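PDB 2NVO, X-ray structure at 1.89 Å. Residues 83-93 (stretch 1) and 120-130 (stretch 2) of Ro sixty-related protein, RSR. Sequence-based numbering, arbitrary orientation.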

ATOM      1  N   ALA A  83      -9.659 -12.029 -19.734  1.00 34.54           N
ATOM      2  CA  ALA A  83      -9.653 -11.863 -18.284  1.00 32.66           C
ATOM      3  C   ALA A  83      -8.256 -12.177 -17.770  1.00 29.51           C
ATOM      4  O   ALA A  83      -7.703 -11.448 -16.954  1.00 27.16           O
ATOM      5  CB  ALA A  83     -10.678 -12.781 -17.638  1.00 29.51           C
ATOM      6  N   LEU A  84      -7.678 -13.256 -18.289  1.00 32.04           N
ATOM      7  CA  LEU A  84      -6.359 -13.714 -17.874  1.00 28.34           C
ATOM      8  C   LEU A  84      -5.247 -12.792 -18.377  1.00 31.27           C
ATOM      9  O   LEU A  84      -4.288 -12.519 -17.656  1.00 27.28           O
ATOM     10  CB  LEU A  84      -6.119 -15.122 -18.404  1.00 31.63           C
ATOM     11  CG  LEU A  84      -5.419 -16.157 -17.522  1.00 31.29           C
ATOM     12  CD1 LEU A  84      -4.655 -17.146 -18.399  1.00 31.45           C
ATOM     13  CD2 LEU A  84      -4.488 -15.517 -16.514  1.00 27.60           C
ATOM     14  N   ARG A  85      -5.358 -12.335 -19.622  1.00 30.84           N
ATOM     15  CA  ARG A  85      -4.343 -11.447 -20.179  1.00 32.55           C
ATOM     16  C   ARG A  85      -4.339 -10.108 -19.440  1.00 29.26           C
ATOM     17  O   ARG A  85      -3.281  -9.585 -19.094  1.00 29.94           O
ATOM     18  CB  ARG A  85      -4.562 -11.238 -21.683  1.00 35.42           C
ATOM     19  CG  ARG A  85      -3.938  -9.958 -22.236  1.00 38.39           C
ATOM     20  CD  ARG A  85      -4.087  -9.864 -23.757  1.00 39.40           C
ATOM     21  NE  ARG A  85      -5.413 -10.279 -24.211  1.00 38.45           N
ATOM     22  CZ  ARG A  85      -6.425  -9.446 -24.436  1.00 41.11           C
ATOM     23  NH1 ARG A  85      -6.268  -8.139 -24.253  1.00 44.90           N
ATOM     24  NH2 ARG A  85      -7.597  -9.921 -24.843  1.00 41.96           N
ATOM     25  N   VAL A  86      -5.531  -9.568 -19.203  1.00 29.69           N
ATOM     26  CA  VAL A  86      -5.700  -8.342 -18.431  1.00 28.65           C
ATOM     27  C   VAL A  86      -5.074  -8.505 -17.039  1.00 29.18           C
ATOM     28  O   VAL A  86      -4.337  -7.639 -16.565  1.00 30.06           O
ATOM     29  CB  VAL A  86      -7.200  -7.966 -18.312  1.00 31.10           C
ATOM     30  CG1 VAL A  86      -7.386  -6.727 -17.450  1.00 30.33           C
ATOM     31  CG2 VAL A  86      -7.811  -7.753 -19.691  1.00 33.06           C
ATOM     32  N   THR A  87      -5.349  -9.636 -16.401  1.00 26.26           N
ATOM     33  CA  THR A  87      -4.844  -9.902 -15.059  1.00 25.29           C
ATOM     34  C   THR A  87      -3.325  -9.974 -15.006  1.00 26.59           C
ATOM     35  O   THR A  87      -2.711  -9.425 -14.096  1.00 24.61           O
ATOM     36  CB  THR A  87      -5.481 -11.176 -14.454  1.00 19.00           C
ATOM     37  OG1 THR A  87      -6.874 -10.952 -14.283  1.00 21.45           O
ATOM     38  CG2 THR A  87      -4.880 -11.510 -13.101  1.00 22.33           C
ATOM     39  N   LEU A  88      -2.706 -10.626 -15.985  1.00 27.71           N
ATOM     40  CA  LEU A  88      -1.250 -10.690 -15.999  1.00 27.80           C
ATOM     41  C   LEU A  88      -0.622  -9.320 -16.265  1.00 28.19           C
ATOM     42  O   LEU A  88       0.380  -8.962 -15.644  1.00 28.13           O
ATOM     43  CB  LEU A  88      -0.751 -11.738 -17.000  1.00 32.43           C
ATOM     44  CG  LEU A  88      -0.634 -13.162 -16.437  1.00 29.87           C
ATOM     45  CD1 LEU A  88      -1.910 -13.570 -15.723  1.00 30.28           C
ATOM     46  CD2 LEU A  88      -0.304 -14.149 -17.549  1.00 33.65           C
ATOM     47  N   ASP A  89      -1.224  -8.561 -17.180  1.00 30.28           N
ATOM     48  CA  ASP A  89      -0.796  -7.193 -17.469  1.00 32.71           C
ATOM     49  C   ASP A  89      -0.774  -6.328 -16.206  1.00 30.46           C
ATOM     50  O   ASP A  89       0.152  -5.549 -15.983  1.00 27.54           O
ATOM     51  CB  ASP A  89      -1.715  -6.541 -18.512  1.00 33.70           C
ATOM     52  CG  ASP A  89      -1.444  -7.030 -19.941  1.00 40.41           C
ATOM     53  OD1 ASP A  89      -2.150  -6.570 -20.866  1.00 40.94           O
ATOM     54  OD2 ASP A  89      -0.542  -7.871 -20.142  1.00 37.09           O
ATOM     55  N   VAL A  90      -1.810  -6.457 -15.384  1.00 29.17           N
ATOM     56  CA  VAL A  90      -1.887  -5.673 -14.159  1.00 25.82           C
ATOM     57  C   VAL A  90      -0.853  -6.141 -13.136  1.00 26.25           C
ATOM     58  O   VAL A  90      -0.184  -5.317 -12.510  1.00 28.95           O
ATOM     59  CB  VAL A  90      -3.293  -5.714 -13.542  1.00 27.66           C
ATOM     60  CG1 VAL A  90      -3.270  -5.125 -12.127  1.00 23.63           C
ATOM     61  CG2 VAL A  90      -4.280  -4.984 -14.433  1.00 24.96           C
ATOM     62  N   VAL A  91      -0.714  -7.454 -12.964  1.00 24.72           N
ATOM     63  CA  VAL A  91       0.279  -7.986 -12.030  1.00 23.95           C
ATOM     64  C   VAL A  91       1.676  -7.488 -12.383  1.00 26.76           C
ATOM     65  O   VAL A  91       2.394  -6.972 -11.532  1.00 24.97           O
ATOM     66  CB  VAL A  91       0.300  -9.536 -11.996  1.00 25.09           C
ATOM     67  CG1 VAL A  91       1.465 -10.022 -11.163  1.00 24.72           C
ATOM     68  CG2 VAL A  91      -1.012 -10.093 -11.455  1.00 23.62           C
ATOM     69  N   ARG A  92       2.052  -7.651 -13.647  1.00 28.41           N
ATOM     70  CA  ARG A  92       3.350  -7.191 -14.135  1.00 29.70           C
ATOM     71  C   ARG A  92       3.520  -5.671 -14.056  1.00 29.71           C
ATOM     72  O   ARG A  92       4.610  -5.182 -13.765  1.00 33.80           O
ATOM     73  CB  ARG A  92       3.574  -7.682 -15.569  1.00 30.94           C
ATOM     74  CG  ARG A  92       3.933  -9.149 -15.634  1.00 31.82           C
ATOM     75  CD  ARG A  92       3.324  -9.850 -16.831  1.00 32.39           C
ATOM     76  NE  ARG A  92       3.574 -11.287 -16.756  1.00 36.10           N
ATOM     77  CZ  ARG A  92       3.226 -12.165 -17.690  1.00 34.11           C
ATOM     78  NH1 ARG A  92       2.607 -11.763 -18.788  1.00 31.95           N
ATOM     79  NH2 ARG A  92       3.503 -13.451 -17.519  1.00 32.59           N
ATOM     80  N   GLY A  93       2.447  -4.929 -14.318  1.00 32.12           N
ATOM     81  CA  GLY A  93       2.490  -3.472 -14.280  1.00 33.89           C
ATOM     82  C   GLY A  93       2.631  -2.930 -12.865  1.00 31.70           C
ATOM     83  O   GLY A  93       3.036  -1.787 -12.661  1.00 29.95           O
ATOM     84  N   LYS A 120      -6.262 -23.988 -17.510  1.00 33.06           N
ATOM     85  CA  LYS A 120      -4.893 -24.477 -17.445  1.00 31.63           C
ATOM     86  C   LYS A 120      -3.887 -23.331 -17.469  1.00 29.60           C
ATOM     87  O   LYS A 120      -2.875 -23.359 -16.762  1.00 27.10           O
ATOM     88  CB  LYS A 120      -4.617 -25.462 -18.596  1.00 38.32           C
ATOM     89  CG  LYS A 120      -5.179 -26.866 -18.362  1.00 42.66           C
ATOM     90  CD  LYS A 120      -4.737 -27.867 -19.441  1.00 48.57           C
ATOM     91  CE  LYS A 120      -5.498 -27.673 -20.753  1.00 44.05           C
ATOM     92  NZ  LYS A 120      -4.811 -28.338 -21.893  1.00 42.41           N
ATOM     93  N   ALA A 121      -4.170 -22.331 -18.297  1.00 27.97           N
ATOM     94  CA  ALA A 121      -3.311 -21.158 -18.409  1.00 30.95           C
ATOM     95  C   ALA A 121      -3.311 -20.352 -17.105  1.00 28.50           C
ATOM     96  O   ALA A 121      -2.276 -19.825 -16.691  1.00 28.04           O
ATOM     97  CB  ALA A 121      -3.751 -20.292 -19.580  1.00 29.62           C
ATOM     98  N   ALA A 122      -4.471 -20.268 -16.460  1.00 29.40           N
ATOM     99  CA  ALA A 122      -4.558 -19.619 -15.153  1.00 27.32           C
ATOM    100  C   ALA A 122      -3.647 -20.329 -14.157  1.00 25.77           C
ATOM    101  O   ALA A 122      -2.805 -19.704 -13.520  1.00 22.57           O
ATOM    102  CB  ALA A 122      -5.990 -19.594 -14.663  1.00 27.00           C
ATOM    103  N   TRP A 123      -3.796 -21.645 -14.044  1.00 26.87           N
ATOM    104  CA  TRP A 123      -2.907 -22.430 -13.194  1.00 23.83           C
ATOM    105  C   TRP A 123      -1.435 -22.204 -13.507  1.00 26.15           C
ATOM    106  O   TRP A 123      -0.630 -22.026 -12.592  1.00 26.09           O
ATOM    107  CB  TRP A 123      -3.248 -23.914 -13.267  1.00 26.93           C
ATOM    108  CG  TRP A 123      -4.476 -24.272 -12.494  1.00 26.83           C
ATOM    109  CD1 TRP A 123      -5.694 -24.633 -13.001  1.00 27.03           C
ATOM    110  CD2 TRP A 123      -4.612 -24.288 -11.070  1.00 23.15           C
ATOM    111  NE1 TRP A 123      -6.576 -24.886 -11.975  1.00 24.87           N
ATOM    112  CE2 TRP A 123      -5.935 -24.678 -10.779  1.00 24.44           C
ATOM    113  CE3 TRP A 123      -3.739 -24.020 -10.011  1.00 20.97           C
ATOM    114  CZ2 TRP A 123      -6.406 -24.808  -9.477  1.00 22.74           C
ATOM    115  CZ3 TRP A 123      -4.211 -24.150  -8.717  1.00 20.79           C
ATOM    116  CH2 TRP A 123      -5.529 -24.537  -8.463  1.00 22.21           C
ATOM    117  N   ASP A 124      -1.082 -22.191 -14.792  1.00 27.91           N
ATOM    118  CA  ASP A 124       0.314 -21.995 -15.186  1.00 27.35           C
ATOM    119  C   ASP A 124       0.865 -20.642 -14.723  1.00 28.26           C
ATOM    120  O   ASP A 124       2.070 -20.496 -14.514  1.00 29.88           O
ATOM    121  CB  ASP A 124       0.481 -22.125 -16.705  1.00 29.35           C
ATOM    122  CG  ASP A 124       0.436 -23.573 -17.184  1.00 35.93           C
ATOM    123  OD1 ASP A 124       0.635 -24.498 -16.356  1.00 32.32           O
ATOM    124  OD2 ASP A 124       0.202 -23.781 -18.397  1.00 34.49           O
ATOM    125  N   ALA A 125      -0.020 -19.662 -14.563  1.00 25.77           N
ATOM    126  CA  ALA A 125       0.379 -18.335 -14.095  1.00 26.84           C
ATOM    127  C   ALA A 125       0.438 -18.224 -12.569  1.00 26.22           C
ATOM    128  O   ALA A 125       1.037 -17.288 -12.044  1.00 25.03           O
ATOM    129  CB  ALA A 125      -0.542 -17.272 -14.660  1.00 24.18           C
ATOM    130  N   LEU A 126      -0.168 -19.173 -11.856  1.00 24.90           N
ATOM    131  CA  LEU A 126      -0.200 -19.096 -10.394  1.00 22.69           C
ATOM    132  C   LEU A 126       1.165 -18.839  -9.740  1.00 24.25           C
ATOM    133  O   LEU A 126       1.275 -18.008  -8.842  1.00 23.16           O
ATOM    134  CB  LEU A 126      -0.867 -20.332  -9.778  1.00 20.12           C
ATOM    135  CG  LEU A 126      -1.103 -20.210  -8.271  1.00 21.63           C
ATOM    136  CD1 LEU A 126      -2.024 -19.018  -7.959  1.00 20.65           C
ATOM    137  CD2 LEU A 126      -1.683 -21.482  -7.690  1.00 19.21           C
ATOM    138  N   PRO A 127       2.216 -19.550 -10.177  1.00 25.16           N
ATOM    139  CA  PRO A 127       3.535 -19.328  -9.570  1.00 23.59           C
ATOM    140  C   PRO A 127       4.020 -17.880  -9.692  1.00 22.79           C
ATOM    141  O   PRO A 127       4.730 -17.389  -8.816  1.00 24.64           O
ATOM    142  CB  PRO A 127       4.448 -20.262 -10.374  1.00 24.42           C
ATOM    143  CG  PRO A 127       3.539 -21.327 -10.864  1.00 23.14           C
ATOM    144  CD  PRO A 127       2.241 -20.649 -11.155  1.00 22.89           C
ATOM    145  N   GLU A 128       3.636 -17.199 -10.766  1.00 24.93           N
ATOM    146  CA  GLU A 128       4.020 -15.806 -10.941  1.00 26.33           C
ATOM    147  C   GLU A 128       3.209 -14.920 -10.017  1.00 28.20           C
ATOM    148  O   GLU A 128       3.760 -14.082  -9.297  1.00 27.43           O
ATOM    149  CB  GLU A 128       3.794 -15.348 -12.382  1.00 26.64           C
ATOM    150  CG  GLU A 128       4.448 -14.010 -12.691  1.00 31.38           C
ATOM    151  CD  GLU A 128       4.100 -13.473 -14.082  1.00 35.92           C
ATOM    152  OE1 GLU A 128       3.484 -14.204 -14.887  1.00 35.01           O
ATOM    153  OE2 GLU A 128       4.440 -12.306 -14.366  1.00 34.41           O
ATOM    154  N   VAL A 129       1.895 -15.123 -10.044  1.00 26.15           N
ATOM    155  CA  VAL A 129       0.957 -14.227  -9.368  1.00 27.25           C
ATOM    156  C   VAL A 129       0.938 -14.426  -7.858  1.00 24.12           C
ATOM    157  O   VAL A 129       0.844 -13.465  -7.105  1.00 22.62           O
ATOM    158  CB  VAL A 129      -0.472 -14.371  -9.931  1.00 23.63           C
ATOM    159  CG1 VAL A 129      -1.458 -13.555  -9.103  1.00 20.93           C
ATOM    160  CG2 VAL A 129      -0.519 -13.936 -11.379  1.00 22.17           C
ATOM    161  N   ALA A 130       1.027 -15.675  -7.413  1.00 22.59           N
ATOM    162  CA  ALA A 130       1.133 -15.962  -5.989  1.00 24.25           C
ATOM    163  C   ALA A 130       2.585 -15.881  -5.530  1.00 23.34           C
ATOM    164  O   ALA A 130       3.178 -16.898  -5.176  1.00 20.13           O
ATOM    165  CB  ALA A 130       0.548 -17.342  -5.676  1.00 18.70           C
TER

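Two helices of RSR, residues 83-93 and 120-129, lie side by side and run in nearly the same direction, their axes 13° apart and 10.8 Å from one another at closest approach. L84 CA lies 6.7 Å from A122 CA and V91 CA 6.8 Å from V129 CA, so the helices keep the same register at both ends of the contact. No backbone hydrogen bond joins them; the helical amides and carbonyls are largely spent within each helix, and side chains make the contact, which buries 372 Å² counted over both sides.

Along stretch 2, K120 points away, its CA-to-CB bond turned from the partner helix. A121 follows and points toward it: its CB meets L84 CD1 at 3.5 Å, a tight apolar contact in which the leucine reaches across to a methyl group. The same leucine atom, L84 CD1, lies 3.7 Å from A122 N, so its methyl rests against the backbone as well. L84 has an off-well chi1 of -140°. W123 and D124 are out of reach of stretch 1.

One turn on from A121, A125 again directs its CB toward stretch 1, where it meets L88 CD1 at 4.1 Å. The CA-to-CB bond of L88 points sideways, but the end of its side chain comes nearer, with chi1 in m and chi2 in p. L126 and P127 do not touch the partner. The helix is kinked here: P127 N, closed into the proline ring, has no hydrogen to donate, and E128 N, also without a bond to the turn before, makes only a weak bond of 2.9 Å to A125 O.

E128 supplies the polar part of the interface. Its extended side chain, with chi1 and chi2 both t, brings the carboxylate to the guanidinium of R92, whose CA-to-CB bond points sideways while its end comes nearer. Two hydrogen bonds form within this salt bridge: R92 NE donates to E128 OE2 at 2.7 Å with a nearly straight angle of 165°, and R92 NH2 donates to E128 OE1, also at 2.7 Å but more bent, at 137°. Each carboxylate oxygen thus takes one N-H, and opposite charges reinforce both bonds.

V129 closes the contact, its CG2 packing on V91 CG2 at 3.9 Å, two branched apolar side chains with chi1 in t. A130 then leaves helical geometry, out of reach of stretch 1.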